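Local coordinates for factor H binding protein (Treponema denticola, PDB 3R15) that binds factor H, a regulator of host complement, and is probably anchored as a lipoprotein at the bacterial surface, at residues F29-E34 and A82-F87; T39-A44 and I74-K79; K23-K28 and L61-V66. One frame throughout, in Å; residues are numbered along the deposited sequence.

Overall arrangement
Interactions 1 and 3 share helix 20-36. Interaction 3 sets its residues K23-K28 against strand 63-67, and interaction 1 sets the next turns, F29-E34, against helix 80-86. Interaction 2 pairs two loops, one leading into helix 44-59 and one into helix 80-86. The centres of interactions 1 and 2 are about 11 Å apart, as are those of 1 and 3; those of 2 and 3 are about 20 Å apart, with the middle of the chain between them. Both segments of interaction 2 fall between those of interaction 1 in sequence, while the segments of interaction 3 alternate with those of both. Interlocked contacts of this kind tie a 77-residue modelled chain into one compact alpha/beta domain.

Interaction 1: residues F29-E34 and A82-F87; sequences FINALE and ALRKRF
The backbone oxygen of L83 is held by two amides. F87 N lies 2.8 Å from L83 O, and R86 N lies 3.1 Å from it. This double grip ties the start of strand 87-91 to helix 80-86. The L83 side chain points at helix 20-36. CG of L83 stands anti to its carbonyl carbon (chi1 -66°), and the two methyls part from there. L83 CD1 rests on the helix backbone, 3.6 Å from E34 N. L83 CD2 meets L33 CD2 tip to tip at 3.9 Å, the two side chains crossing obliquely. I30 and L83 run alongside in opposing senses, so that I30 CD1 reaches L83 CB at 4.0 Å. On the L33 side, L33 CD2 also approaches F87 CE2 at 4.2 Å, and the two side chains stand roughly perpendicular. One face of the F87 ring is covered by R86 CG, 3.8 Å above its centre. The charged ends lie around this apolar patch. I30 CG2 sits over one face of the R84 guanidinium and also packs against R84 CG. The extended R84 chain carries NE to a salt bridge with E27, two residues before F29 on the same helix. E34 OE2 accepts from A80 N at the start of helix 80-86. That helix end would tend to stabilise the negative charge. F29, I30, L33, L83 and F87 are buried; F29 and L33 also touch M50 of helix 44-59, which extends the apolar layer. The segment axes pass 10.3 Å apart at 123°. This is apolar helix-helix packing, with a short helix laid steeply across a long one in the core of the small alpha/beta FhbB domain.

Interaction 2: residues T39-A44 and I74-K79; sequences TRHIPA and IAQGTK
The H41 imidazole has Q76 on one face. The backbone atom Q76 N stands 3.2 Å above the ring plane, offset toward the rim. Over the same face, Q76 CB makes a CH-pi contact, 3.7 Å from the centroid of the H41 ring and 16° off its normal. A75 CA approaches the ND1 corner obliquely. The Q76 amide does not stack on the ring; the two planes are 75° apart. A second flat group, the R40 guanidinium, carries I42 CG1 on one face, 3.7 Å above its plane. R40 NH2 is salt-bridged to E36.

The backbones meet in a single antiparallel bridge, the hydrogen-bonded pair I42 and I74. I42 N donates to I74 O at 3.0 Å, and I74 N returns the bond to I42 O at 2.8 Å. Both bonds are nearly straight, and both donors lie in the carbonyl plane they bind. The bridge clamps together two loops that lead directly into helices: P43 is the N-cap of helix 44-59, and K79 that of helix 80-86. The I42 and I74 side chains are buried, and both touch L33, L37 and V47.

Next to the bridge, R40 O takes a CA-H...O contact from Q76 CA at 3.4 Å. Q76 CG is anti to its backbone N (chi1 -174°), and the extended chain then runs along T39 and R40. Q76 NE2 passes T39 CA at 3.7 Å and bonds to K38 O. A75 to T78 form a type II beta turn. G77 sits at its third position with positive phi, where a CB would jam against the preceding carbonyl oxygen. T78 OG1 donates to A75 O at 2.7 Å, coming from above the carbonyl plane.

Interaction 3: residues K23-K28 and L61-V66; sequences KAHYEK and LDYQIV
Y63 holds its ring in the crowded position between its backbone N and carbonyl carbon (chi1 87°). From there the phenol points its hydroxyl at helix 20-36. The contact is helix-on-strand packing in a small alpha/beta domain: helix 20-36 lies on strand 63-67, with the segment axes 29° apart. Just before the strand, D62 is the C-prime residue of the Schellman motif that ends helix 44-59.

Y63 OH and H25 ND1 form a hydrogen bond of 2.8 Å that is nearly straight. Either atom could be the donor. The hydroxyl lies in the plane of the imidazole, at its edge. The two rings meet rim to rim with planes at 80°. H25 NE2 bonds to E57 of helix 44-59, so both ring nitrogens are engaged. The E57 carboxylate may favour a positive charge on H25. L61 CD1 packs against H25 CB at 3.5 Å.

The hydroxyl also touches the next residue, Y63 OH lying 3.4 Å from Y26 CB. Y26 OH itself bonds to F87 O on the neighbouring strand. At the in-plane edge of the Y26 ring, CD1 meets I65 CD1 at 3.9 Å.

Interaction 1: residues F29-E34 and A82-F87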
ATOM      1  N   PHE A  29      -0.045   6.804  -0.562  1.00 19.52           N
ATOM      2  CA  PHE A  29       0.754   5.586  -0.642  1.00 19.21           C
ATOM      3  C   PHE A  29       0.530   4.861  -1.967  1.00 18.93           C
ATOM      4  O   PHE A  29       1.484   4.502  -2.661  1.00 18.31           O
ATOM      5  CB  PHE A  29       0.441   4.651   0.530  1.00 16.46           C
ATOM      6  CG  PHE A  29       0.935   3.252   0.320  1.00 20.59           C
ATOM      7  CD1 PHE A  29       2.294   2.979   0.348  1.00 24.03           C
ATOM      8  CD2 PHE A  29       0.053   2.222   0.067  1.00 21.34           C
ATOM      9  CE1 PHE A  29       2.764   1.691   0.132  1.00 22.45           C
ATOM     10  CE2 PHE A  29       0.526   0.923  -0.145  1.00 22.59           C
ATOM     11  CZ  PHE A  29       1.884   0.674  -0.111  1.00 20.60           C
ATOM     12  N   ILE A  30      -0.735   4.636  -2.320  1.00 15.34           N
ATOM     13  CA  ILE A  30      -1.046   3.907  -3.552  1.00 17.25           C
ATOM     14  C   ILE A  30      -0.444   4.619  -4.771  1.00 20.02           C
ATOM     15  O   ILE A  30       0.158   3.988  -5.648  1.00 17.76           O
ATOM     16  CB  ILE A  30      -2.582   3.697  -3.740  1.00 20.12           C
ATOM     17  CG1 ILE A  30      -3.149   2.729  -2.691  1.00 16.91           C
ATOM     18  CG2 ILE A  30      -2.899   3.163  -5.144  1.00 21.40           C
ATOM     19  CD1 ILE A  30      -2.662   1.275  -2.858  1.00 16.84           C
ATOM     20  N   ASN A  31      -0.595   5.938  -4.826  1.00 18.97           N
ATOM     21  CA  ASN A  31      -0.050   6.698  -5.953  1.00 22.60           C
ATOM     22  C   ASN A  31       1.478   6.662  -6.011  1.00 19.33           C
ATOM     23  O   ASN A  31       2.066   6.560  -7.094  1.00 19.70           O
ATOM     24  CB  ASN A  31      -0.554   8.140  -5.927  1.00 25.12           C
ATOM     25  CG  ASN A  31      -2.046   8.230  -6.165  1.00 28.71           C
ATOM     26  OD1 ASN A  31      -2.612   7.453  -6.943  1.00 33.76           O
ATOM     27  ND2 ASN A  31      -2.696   9.182  -5.503  1.00 31.43           N
ATOM     28  N   ALA A  32       2.118   6.735  -4.849  1.00 17.11           N
ATOM     29  CA  ALA A  32       3.577   6.691  -4.781  1.00 18.10           C
ATOM     30  C   ALA A  32       4.065   5.315  -5.213  1.00 17.13           C
ATOM     31  O   ALA A  32       5.029   5.189  -5.968  1.00 18.65           O
ATOM     32  CB  ALA A  32       4.067   7.022  -3.371  1.00 20.85           C
ATOM     33  N   LEU A  33       3.423   4.284  -4.697  1.00 14.33           N
ATOM     34  CA  LEU A  33       3.730   2.922  -5.101  1.00 15.41           C
ATOM     35  C   LEU A  33       3.595   2.714  -6.637  1.00 18.98           C
ATOM     36  O   LEU A  33       4.517   2.257  -7.270  1.00 17.25           O
ATOM     37  CB  LEU A  33       2.899   1.924  -4.296  1.00 15.43           C
ATOM     38  CG  LEU A  33       3.076   0.459  -4.578  1.00 15.72           C
ATOM     39  CD1 LEU A  33       4.542   0.066  -4.602  1.00 14.56           C
ATOM     40  CD2 LEU A  33       2.325  -0.295  -3.586  1.00 14.18           C
ATOM     41  N   GLU A  34       2.457   3.104  -7.206  1.00 16.07           N
ATOM     42  CA  GLU A  34       2.284   3.053  -8.660  1.00 16.90           C
ATOM     43  C   GLU A  34       3.438   3.763  -9.368  1.00 18.40           C
ATOM     44  O   GLU A  34       3.978   3.261 -10.357  1.00 16.84           O
ATOM     45  CB  GLU A  34       0.953   3.678  -9.061  1.00 18.77           C
ATOM     46  CG  GLU A  34       0.746   3.715 -10.573  1.00 19.10           C
ATOM     47  CD  GLU A  34      -0.512   4.472 -10.960  1.00 23.24           C
ATOM     48  OE1 GLU A  34      -0.576   5.689 -10.702  1.00 26.87           O
ATOM     49  OE2 GLU A  34      -1.438   3.851 -11.505  1.00 25.88           O
ATOM     50  N   ALA A  82      -5.276  -1.814  -9.660  1.00 21.26           N
ATOM     51  CA  ALA A  82      -4.845  -3.154  -9.286  1.00 23.00           C
ATOM     52  C   ALA A  82      -4.261  -3.172  -7.877  1.00 19.75           C
ATOM     53  O   ALA A  82      -4.540  -4.081  -7.102  1.00 19.76           O
ATOM     54  CB  ALA A  82      -3.837  -3.689 -10.289  1.00 24.93           C
ATOM     55  N   LEU A  83      -3.443  -2.169  -7.567  1.00 18.16           N
ATOM     56  CA  LEU A  83      -2.849  -2.033  -6.241  1.00 17.39           C
ATOM     57  C   LEU A  83      -3.933  -1.966  -5.168  1.00 19.62           C
ATOM     58  O   LEU A  83      -3.792  -2.583  -4.114  1.00 19.68           O
ATOM     59  CB  LEU A  83      -1.935  -0.800  -6.167  1.00 18.58           C
ATOM     60  CG  LEU A  83      -0.679  -0.864  -7.051  1.00 17.42           C
ATOM     61  CD1 LEU A  83       0.032   0.488  -7.140  1.00 17.94           C
ATOM     62  CD2 LEU A  83       0.271  -1.945  -6.518  1.00 17.62           C
ATOM     63  N   ARG A  84      -5.010  -1.227  -5.434  1.00 18.42           N
ATOM     64  CA  ARG A  84      -6.085  -1.075  -4.437  1.00 20.34           C
ATOM     65  C   ARG A  84      -6.821  -2.370  -4.110  1.00 23.05           C
ATOM     66  O   ARG A  84      -7.380  -2.519  -3.018  1.00 25.88           O
ATOM     67  CB  ARG A  84      -7.100  -0.021  -4.879  1.00 19.07           C
ATOM     68  CG  ARG A  84      -6.534   1.357  -4.972  1.00 22.84           C
ATOM     69  CD  ARG A  84      -7.636   2.398  -5.116  1.00 28.50           C
ATOM     70  NE  ARG A  84      -7.056   3.697  -5.439  1.00 30.60           N
ATOM     71  CZ  ARG A  84      -6.883   4.145  -6.680  1.00 34.13           C
ATOM     72  NH1 ARG A  84      -7.275   3.411  -7.714  1.00 31.83           N
ATOM     73  NH2 ARG A  84      -6.330   5.337  -6.883  1.00 36.48           N
ATOM     74  N   LYS A  85      -6.831  -3.300  -5.059  1.00 21.10           N
ATOM     75  CA  LYS A  85      -7.462  -4.597  -4.857  1.00 22.88           C
ATOM     76  C   LYS A  85      -6.589  -5.539  -4.051  1.00 23.85           C
ATOM     77  O   LYS A  85      -7.080  -6.520  -3.487  1.00 23.89           O
ATOM     78  CB  LYS A  85      -7.811  -5.245  -6.200  1.00 21.11           C
ATOM     79  CG  LYS A  85      -8.983  -4.582  -6.918  1.00 29.98           C
ATOM     80  N   ARG A  86      -5.293  -5.246  -4.005  1.00 18.91           N
ATOM     81  CA  ARG A  86      -4.355  -6.085  -3.259  1.00 17.86           C
ATOM     82  C   ARG A  86      -4.022  -5.520  -1.885  1.00 17.09           C
ATOM     83  O   ARG A  86      -3.920  -6.259  -0.907  1.00 16.91           O
ATOM     84  CB  ARG A  86      -3.058  -6.298  -4.049  1.00 17.42           C
ATOM     85  CG  ARG A  86      -1.982  -6.999  -3.233  1.00 15.52           C
ATOM     86  CD  ARG A  86      -0.719  -7.322  -4.037  1.00 20.30           C
ATOM     87  NE  ARG A  86       0.338  -7.767  -3.135  1.00 17.04           N
ATOM     88  CZ  ARG A  86       1.563  -8.097  -3.516  1.00 18.73           C
ATOM     89  NH1 ARG A  86       1.900  -8.043  -4.804  1.00 18.32           N
ATOM     90  NH2 ARG A  86       2.447  -8.469  -2.604  1.00 18.24           N
ATOM     91  N   PHE A  87      -3.852  -4.206  -1.816  1.00 15.88           N
ATOM     92  CA  PHE A  87      -3.448  -3.575  -0.564  1.00 16.68           C
ATOM     93  C   PHE A  87      -4.640  -2.831   0.006  1.00 16.58           C
ATOM     94  O   PHE A  87      -4.945  -1.707  -0.404  1.00 20.35           O
ATOM     95  CB  PHE A  87      -2.255  -2.652  -0.798  1.00 18.24           C
ATOM     96  CG  PHE A  87      -1.024  -3.373  -1.281  1.00 18.35           C
ATOM     97  CD1 PHE A  87      -0.245  -4.102  -0.393  1.00 17.53           C
ATOM     98  CD2 PHE A  87      -0.661  -3.341  -2.623  1.00 17.13           C
ATOM     99  CE1 PHE A  87       0.888  -4.777  -0.821  1.00 17.79           C
ATOM    100  CE2 PHE A  87       0.466  -4.010  -3.072  1.00 18.28           C
ATOM    101  CZ  PHE A  87       1.254  -4.728  -2.163  1.00 17.80           C
TER

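Interaction 2: residues T39-A44 and I74-K79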
ATOM      1  N   THR A  39       9.010   2.018 -13.225  1.00 20.00           N
ATOM      2  CA  THR A  39      10.368   1.785 -13.710  1.00 19.09           C
ATOM      3  C   THR A  39      11.041   0.537 -13.145  1.00 19.34           C
ATOM      4  O   THR A  39      12.164   0.203 -13.534  1.00 19.60           O
ATOM      5  CB  THR A  39      11.268   2.995 -13.413  1.00 22.61           C
ATOM      6  OG1 THR A  39      11.258   3.288 -12.006  1.00 20.40           O
ATOM      7  CG2 THR A  39      10.775   4.210 -14.187  1.00 25.75           C
ATOM      8  N   ARG A  40      10.383  -0.143 -12.215  1.00 18.13           N
ATOM      9  CA  ARG A  40      10.994  -1.353 -11.654  1.00 16.54           C
ATOM     10  C   ARG A  40       9.980  -2.352 -11.105  1.00 14.60           C
ATOM     11  O   ARG A  40       8.824  -2.015 -10.841  1.00 16.89           O
ATOM     12  CB  ARG A  40      11.973  -0.987 -10.536  1.00 17.69           C
ATOM     13  CG  ARG A  40      11.288  -0.364  -9.345  1.00 17.10           C
ATOM     14  CD  ARG A  40      12.256  -0.072  -8.226  1.00 19.09           C
ATOM     15  NE  ARG A  40      11.674   0.826  -7.237  1.00 18.22           N
ATOM     16  CZ  ARG A  40      11.591   0.554  -5.937  1.00 20.19           C
ATOM     17  NH1 ARG A  40      12.051  -0.598  -5.468  1.00 17.79           N
ATOM     18  NH2 ARG A  40      11.064   1.440  -5.100  1.00 20.75           N
ATOM     19  N   HIS A  41      10.448  -3.587 -10.938  1.00 17.48           N
ATOM     20  CA  HIS A  41       9.757  -4.606 -10.162  1.00 16.74           C
ATOM     21  C   HIS A  41      10.188  -4.463  -8.713  1.00 16.91           C
ATOM     22  O   HIS A  41      11.306  -4.050  -8.427  1.00 18.67           O
ATOM     23  CB  HIS A  41      10.134  -6.000 -10.673  1.00 16.36           C
ATOM     24  CG  HIS A  41       9.739  -6.240 -12.095  1.00 21.16           C
ATOM     25  ND1 HIS A  41       8.621  -6.967 -12.443  1.00 22.17           N
ATOM     26  CD2 HIS A  41      10.309  -5.844 -13.258  1.00 20.19           C
ATOM     27  CE1 HIS A  41       8.517  -7.005 -13.759  1.00 18.26           C
ATOM     28  NE2 HIS A  41       9.535  -6.342 -14.277  1.00 22.07           N
ATOM     29  N   ILE A  42       9.295  -4.797  -7.793  1.00 16.26           N
ATOM     30  CA  ILE A  42       9.618  -4.716  -6.368  1.00 17.22           C
ATOM     31  C   ILE A  42       9.524  -6.117  -5.779  1.00 15.26           C
ATOM     32  O   ILE A  42       8.445  -6.723  -5.766  1.00 15.42           O
ATOM     33  CB  ILE A  42       8.674  -3.737  -5.642  1.00 15.35           C
ATOM     34  CG1 ILE A  42       8.839  -2.326  -6.220  1.00 18.64           C
ATOM     35  CG2 ILE A  42       8.937  -3.753  -4.138  1.00 17.57           C
ATOM     36  CD1 ILE A  42       7.922  -1.277  -5.583  1.00 19.58           C
ATOM     37  N   PRO A  43      10.661  -6.659  -5.328  1.00 16.67           N
ATOM     38  CA  PRO A  43      10.707  -8.053  -4.857  1.00 14.80           C
ATOM     39  C   PRO A  43       9.962  -8.264  -3.540  1.00 16.95           C
ATOM     40  O   PRO A  43       9.710  -7.305  -2.808  1.00 16.48           O
ATOM     41  CB  PRO A  43      12.207  -8.335  -4.703  1.00 18.76           C
ATOM     42  CG  PRO A  43      12.838  -6.978  -4.511  1.00 20.11           C
ATOM     43  CD  PRO A  43      11.981  -6.006  -5.288  1.00 17.32           C
ATOM     44  N   ALA A  44       9.606  -9.516  -3.270  1.00 14.43           N
ATOM     45  CA  ALA A  44       8.799  -9.864  -2.085  1.00 16.33           C
ATOM     46  C   ALA A  44       9.327  -9.322  -0.747  1.00 16.00           C
ATOM     47  O   ALA A  44       8.557  -8.811   0.081  1.00 15.58           O
ATOM     48  CB  ALA A  44       8.595 -11.383  -2.018  1.00 15.91           C
ATOM     49  N   ILE A  74       5.802  -7.371  -6.572  1.00 16.01           N
ATOM     50  CA  ILE A  74       4.897  -6.557  -7.385  1.00 17.11           C
ATOM     51  C   ILE A  74       5.544  -6.263  -8.745  1.00 17.12           C
ATOM     52  O   ILE A  74       6.710  -5.856  -8.822  1.00 16.35           O
ATOM     53  CB  ILE A  74       4.541  -5.213  -6.728  1.00 17.75           C
ATOM     54  CG1 ILE A  74       4.303  -5.362  -5.224  1.00 17.55           C
ATOM     55  CG2 ILE A  74       3.328  -4.608  -7.423  1.00 18.12           C
ATOM     56  CD1 ILE A  74       4.131  -4.024  -4.518  1.00 17.75           C
ATOM     57  N   ALA A  75       4.786  -6.453  -9.822  1.00 18.81           N
ATOM     58  CA  ALA A  75       5.361  -6.322 -11.153  1.00 17.91           C
ATOM     59  C   ALA A  75       5.449  -4.873 -11.622  1.00 18.78           C
ATOM     60  O   ALA A  75       4.600  -4.052 -11.289  1.00 17.98           O
ATOM     61  CB  ALA A  75       4.558  -7.145 -12.149  1.00 19.71           C
ATOM     62  N   GLN A  76       6.478  -4.574 -12.405  1.00 19.32           N
ATOM     63  CA  GLN A  76       6.581  -3.276 -13.053  1.00 19.93           C
ATOM     64  C   GLN A  76       5.297  -2.969 -13.824  1.00 18.57           C
ATOM     65  O   GLN A  76       4.696  -3.855 -14.446  1.00 21.10           O
ATOM     66  CB  GLN A  76       7.777  -3.227 -14.012  1.00 22.43           C
ATOM     67  CG  GLN A  76       7.996  -1.840 -14.596  1.00 19.59           C
ATOM     68  CD  GLN A  76       8.980  -1.816 -15.747  1.00 30.20           C
ATOM     69  OE1 GLN A  76       9.545  -2.843 -16.121  1.00 29.28           O
ATOM     70  NE2 GLN A  76       9.192  -0.629 -16.315  1.00 27.95           N
ATOM     71  N   GLY A  77       4.875  -1.713 -13.775  1.00 20.02           N
ATOM     72  CA  GLY A  77       3.732  -1.268 -14.560  1.00 21.87           C
ATOM     73  C   GLY A  77       2.371  -1.504 -13.931  1.00 23.55           C
ATOM     74  O   GLY A  77       1.347  -1.148 -14.513  1.00 25.05           O
ATOM     75  N   THR A  78       2.352  -2.100 -12.744  1.00 18.91           N
ATOM     76  CA  THR A  78       1.093  -2.331 -12.044  1.00 20.32           C
ATOM     77  C   THR A  78       0.456  -0.988 -11.690  1.00 19.27           C
ATOM     78  O   THR A  78       1.126  -0.085 -11.177  1.00 20.84           O
ATOM     79  CB  THR A  78       1.299  -3.194 -10.776  1.00 17.79           C
ATOM     80  OG1 THR A  78       1.917  -4.436 -11.138  1.00 18.02           O
ATOM     81  CG2 THR A  78      -0.028  -3.493 -10.109  1.00 18.41           C
ATOM     82  N   LYS A  79      -0.839  -0.857 -11.976  1.00 23.67           N
ATOM     83  CA  LYS A  79      -1.514   0.422 -11.832  1.00 21.97           C
ATOM     84  C   LYS A  79      -2.303   0.503 -10.532  1.00 20.79           C
ATOM     85  O   LYS A  79      -2.564  -0.517  -9.884  1.00 21.71           O
ATOM     86  CB  LYS A  79      -2.438   0.669 -13.028  1.00 25.44           C
ATOM     87  CG  LYS A  79      -1.721   0.635 -14.376  1.00 28.63           C
TER

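Interaction 3: residues K23-K28 and L61-V66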
ATOM      1  N   LYS A  23      -7.818   8.260   4.380  1.00 17.43           N
ATOM      2  CA  LYS A  23      -7.916   8.104   2.930  1.00 21.04           C
ATOM      3  C   LYS A  23      -6.826   8.860   2.185  1.00 20.30           C
ATOM      4  O   LYS A  23      -6.328   8.390   1.157  1.00 18.30           O
ATOM      5  CB  LYS A  23      -9.307   8.540   2.445  1.00 20.07           C
ATOM      6  CG  LYS A  23      -9.570   8.254   0.967  1.00 26.98           C
ATOM      7  N   ALA A  24      -6.459  10.033   2.689  1.00 18.37           N
ATOM      8  CA  ALA A  24      -5.422  10.840   2.056  1.00 17.80           C
ATOM      9  C   ALA A  24      -4.077  10.136   2.154  1.00 17.59           C
ATOM     10  O   ALA A  24      -3.302  10.104   1.194  1.00 19.17           O
ATOM     11  CB  ALA A  24      -5.352  12.226   2.694  1.00 20.18           C
ATOM     12  N   HIS A  25      -3.810   9.574   3.323  1.00 18.27           N
ATOM     13  CA  HIS A  25      -2.558   8.863   3.549  1.00 17.31           C
ATOM     14  C   HIS A  25      -2.485   7.622   2.675  1.00 17.51           C
ATOM     15  O   HIS A  25      -1.451   7.355   2.064  1.00 16.16           O
ATOM     16  CB  HIS A  25      -2.417   8.485   5.018  1.00 17.88           C
ATOM     17  CG  HIS A  25      -1.113   7.828   5.349  1.00 18.58           C
ATOM     18  ND1 HIS A  25      -0.982   6.464   5.484  1.00 20.34           N
ATOM     19  CD2 HIS A  25       0.112   8.350   5.593  1.00 17.60           C
ATOM     20  CE1 HIS A  25       0.272   6.171   5.786  1.00 19.01           C
ATOM     21  NE2 HIS A  25       0.954   7.299   5.866  1.00 20.12           N
ATOM     22  N   TYR A  26      -3.595   6.890   2.608  1.00 17.48           N
ATOM     23  CA  TYR A  26      -3.674   5.658   1.837  1.00 18.01           C
ATOM     24  C   TYR A  26      -3.519   5.942   0.350  1.00 18.06           C
ATOM     25  O   TYR A  26      -2.754   5.274  -0.344  1.00 16.21           O
ATOM     26  CB  TYR A  26      -4.991   4.934   2.116  1.00 16.99           C
ATOM     27  CG  TYR A  26      -5.241   3.755   1.212  1.00 18.48           C
ATOM     28  CD1 TYR A  26      -4.545   2.566   1.385  1.00 17.22           C
ATOM     29  CD2 TYR A  26      -6.166   3.832   0.176  1.00 18.72           C
ATOM     30  CE1 TYR A  26      -4.765   1.484   0.548  1.00 17.95           C
ATOM     31  CE2 TYR A  26      -6.401   2.759  -0.660  1.00 20.10           C
ATOM     32  CZ  TYR A  26      -5.697   1.588  -0.474  1.00 19.28           C
ATOM     33  OH  TYR A  26      -5.927   0.524  -1.306  1.00 18.93           O
ATOM     34  N   GLU A  27      -4.222   6.957  -0.142  1.00 18.16           N
ATOM     35  CA  GLU A  27      -4.104   7.294  -1.558  1.00 19.95           C
ATOM     36  C   GLU A  27      -2.718   7.823  -1.928  1.00 18.80           C
ATOM     37  O   GLU A  27      -2.210   7.543  -3.018  1.00 21.47           O
ATOM     38  CB  GLU A  27      -5.203   8.274  -1.954  1.00 20.17           C
ATOM     39  CG  GLU A  27      -6.502   7.577  -2.187  1.00 24.42           C
ATOM     40  CD  GLU A  27      -6.384   6.558  -3.319  1.00 33.29           C
ATOM     41  OE1 GLU A  27      -5.772   6.893  -4.364  1.00 35.98           O
ATOM     42  OE2 GLU A  27      -6.885   5.424  -3.165  1.00 31.96           O
ATOM     43  N   LYS A  28      -2.098   8.571  -1.018  1.00 20.33           N
ATOM     44  CA  LYS A  28      -0.734   9.040  -1.226  1.00 22.54           C
ATOM     45  C   LYS A  28       0.197   7.833  -1.369  1.00 20.13           C
ATOM     46  O   LYS A  28       1.096   7.826  -2.205  1.00 20.57           O
ATOM     47  CB  LYS A  28      -0.293   9.933  -0.070  1.00 21.74           C
ATOM     48  CG  LYS A  28       1.166  10.350  -0.110  1.00 26.06           C
ATOM     49  N   LEU A  61      -2.485   7.128  12.374  1.00 18.53           N
ATOM     50  CA  LEU A  61      -3.787   7.550  11.865  1.00 19.03           C
ATOM     51  C   LEU A  61      -4.877   6.509  12.126  1.00 20.37           C
ATOM     52  O   LEU A  61      -5.971   6.603  11.576  1.00 20.79           O
ATOM     53  CB  LEU A  61      -3.709   7.868  10.360  1.00 16.69           C
ATOM     54  CG  LEU A  61      -2.654   8.914   9.986  1.00 21.47           C
ATOM     55  CD1 LEU A  61      -2.441   8.934   8.488  1.00 22.44           C
ATOM     56  CD2 LEU A  61      -3.052  10.300  10.497  1.00 25.59           C
ATOM     57  N   ASP A  62      -4.571   5.510  12.958  1.00 20.20           N
ATOM     58  CA  ASP A  62      -5.554   4.512  13.386  1.00 17.95           C
ATOM     59  C   ASP A  62      -6.097   3.600  12.273  1.00 20.83           C
ATOM     60  O   ASP A  62      -7.233   3.138  12.343  1.00 22.24           O
ATOM     61  CB  ASP A  62      -6.741   5.179  14.113  1.00 19.99           C
ATOM     62  CG  ASP A  62      -6.338   5.851  15.410  1.00 31.39           C
ATOM     63  OD1 ASP A  62      -5.362   5.392  16.038  1.00 34.78           O
ATOM     64  OD2 ASP A  62      -7.007   6.839  15.804  1.00 35.15           O
ATOM     65  N   TYR A  63      -5.295   3.336  11.246  1.00 16.74           N
ATOM     66  CA  TYR A  63      -5.674   2.326  10.261  1.00 18.04           C
ATOM     67  C   TYR A  63      -4.440   1.532   9.857  1.00 15.42           C
ATOM     68  O   TYR A  63      -3.331   1.896  10.228  1.00 15.68           O
ATOM     69  CB  TYR A  63      -6.383   2.955   9.039  1.00 19.55           C
ATOM     70  CG  TYR A  63      -5.465   3.428   7.931  1.00 17.10           C
ATOM     71  CD1 TYR A  63      -4.697   4.587   8.065  1.00 16.28           C
ATOM     72  CD2 TYR A  63      -5.380   2.716   6.735  1.00 17.53           C
ATOM     73  CE1 TYR A  63      -3.852   5.010   7.039  1.00 18.95           C
ATOM     74  CE2 TYR A  63      -4.555   3.135   5.709  1.00 17.41           C
ATOM     75  CZ  TYR A  63      -3.791   4.272   5.861  1.00 17.60           C
ATOM     76  OH  TYR A  63      -2.963   4.663   4.828  1.00 18.54           O
ATOM     77  N   GLN A  64      -4.646   0.446   9.116  1.00 16.57           N
ATOM     78  CA  GLN A  64      -3.555  -0.385   8.603  1.00 16.27           C
ATOM     79  C   GLN A  64      -3.845  -0.770   7.163  1.00 15.22           C
ATOM     80  O   GLN A  64      -4.991  -0.751   6.733  1.00 16.98           O
ATOM     81  CB  GLN A  64      -3.427  -1.664   9.433  1.00 17.20           C
ATOM     82  CG  GLN A  64      -2.917  -1.441  10.845  1.00 14.59           C
ATOM     83  CD  GLN A  64      -1.450  -1.062  10.882  1.00 14.87           C
ATOM     84  OE1 GLN A  64      -0.575  -1.923  10.960  1.00 15.12           O
ATOM     85  NE2 GLN A  64      -1.174   0.237  10.838  1.00 16.06           N
ATOM     86  N   ILE A  65      -2.797  -1.121   6.425  1.00 14.72           N
ATOM     87  CA  ILE A  65      -2.943  -1.639   5.069  1.00 15.34           C
ATOM     88  C   ILE A  65      -2.600  -3.120   5.117  1.00 18.20           C
ATOM     89  O   ILE A  65      -1.591  -3.513   5.717  1.00 18.22           O
ATOM     90  CB  ILE A  65      -2.000  -0.903   4.111  1.00 17.24           C
ATOM     91  CG1 ILE A  65      -2.435   0.563   3.991  1.00 20.39           C
ATOM     92  CG2 ILE A  65      -1.958  -1.585   2.733  1.00 18.20           C
ATOM     93  CD1 ILE A  65      -1.388   1.483   3.396  1.00 23.31           C
ATOM     94  N   VAL A  66      -3.461  -3.939   4.523  1.00 17.71           N
ATOM     95  CA  VAL A  66      -3.303  -5.382   4.583  1.00 18.36           C
ATOM     96  C   VAL A  66      -3.014  -5.918   3.192  1.00 16.65           C
ATOM     97  O   VAL A  66      -3.730  -5.606   2.245  1.00 18.99           O
ATOM     98  CB  VAL A  66      -4.567  -6.058   5.157  1.00 21.41           C
ATOM     99  CG1 VAL A  66      -4.398  -7.569   5.179  1.00 23.03           C
ATOM    100  CG2 VAL A  66      -4.849  -5.541   6.569  1.00 21.45           C
TER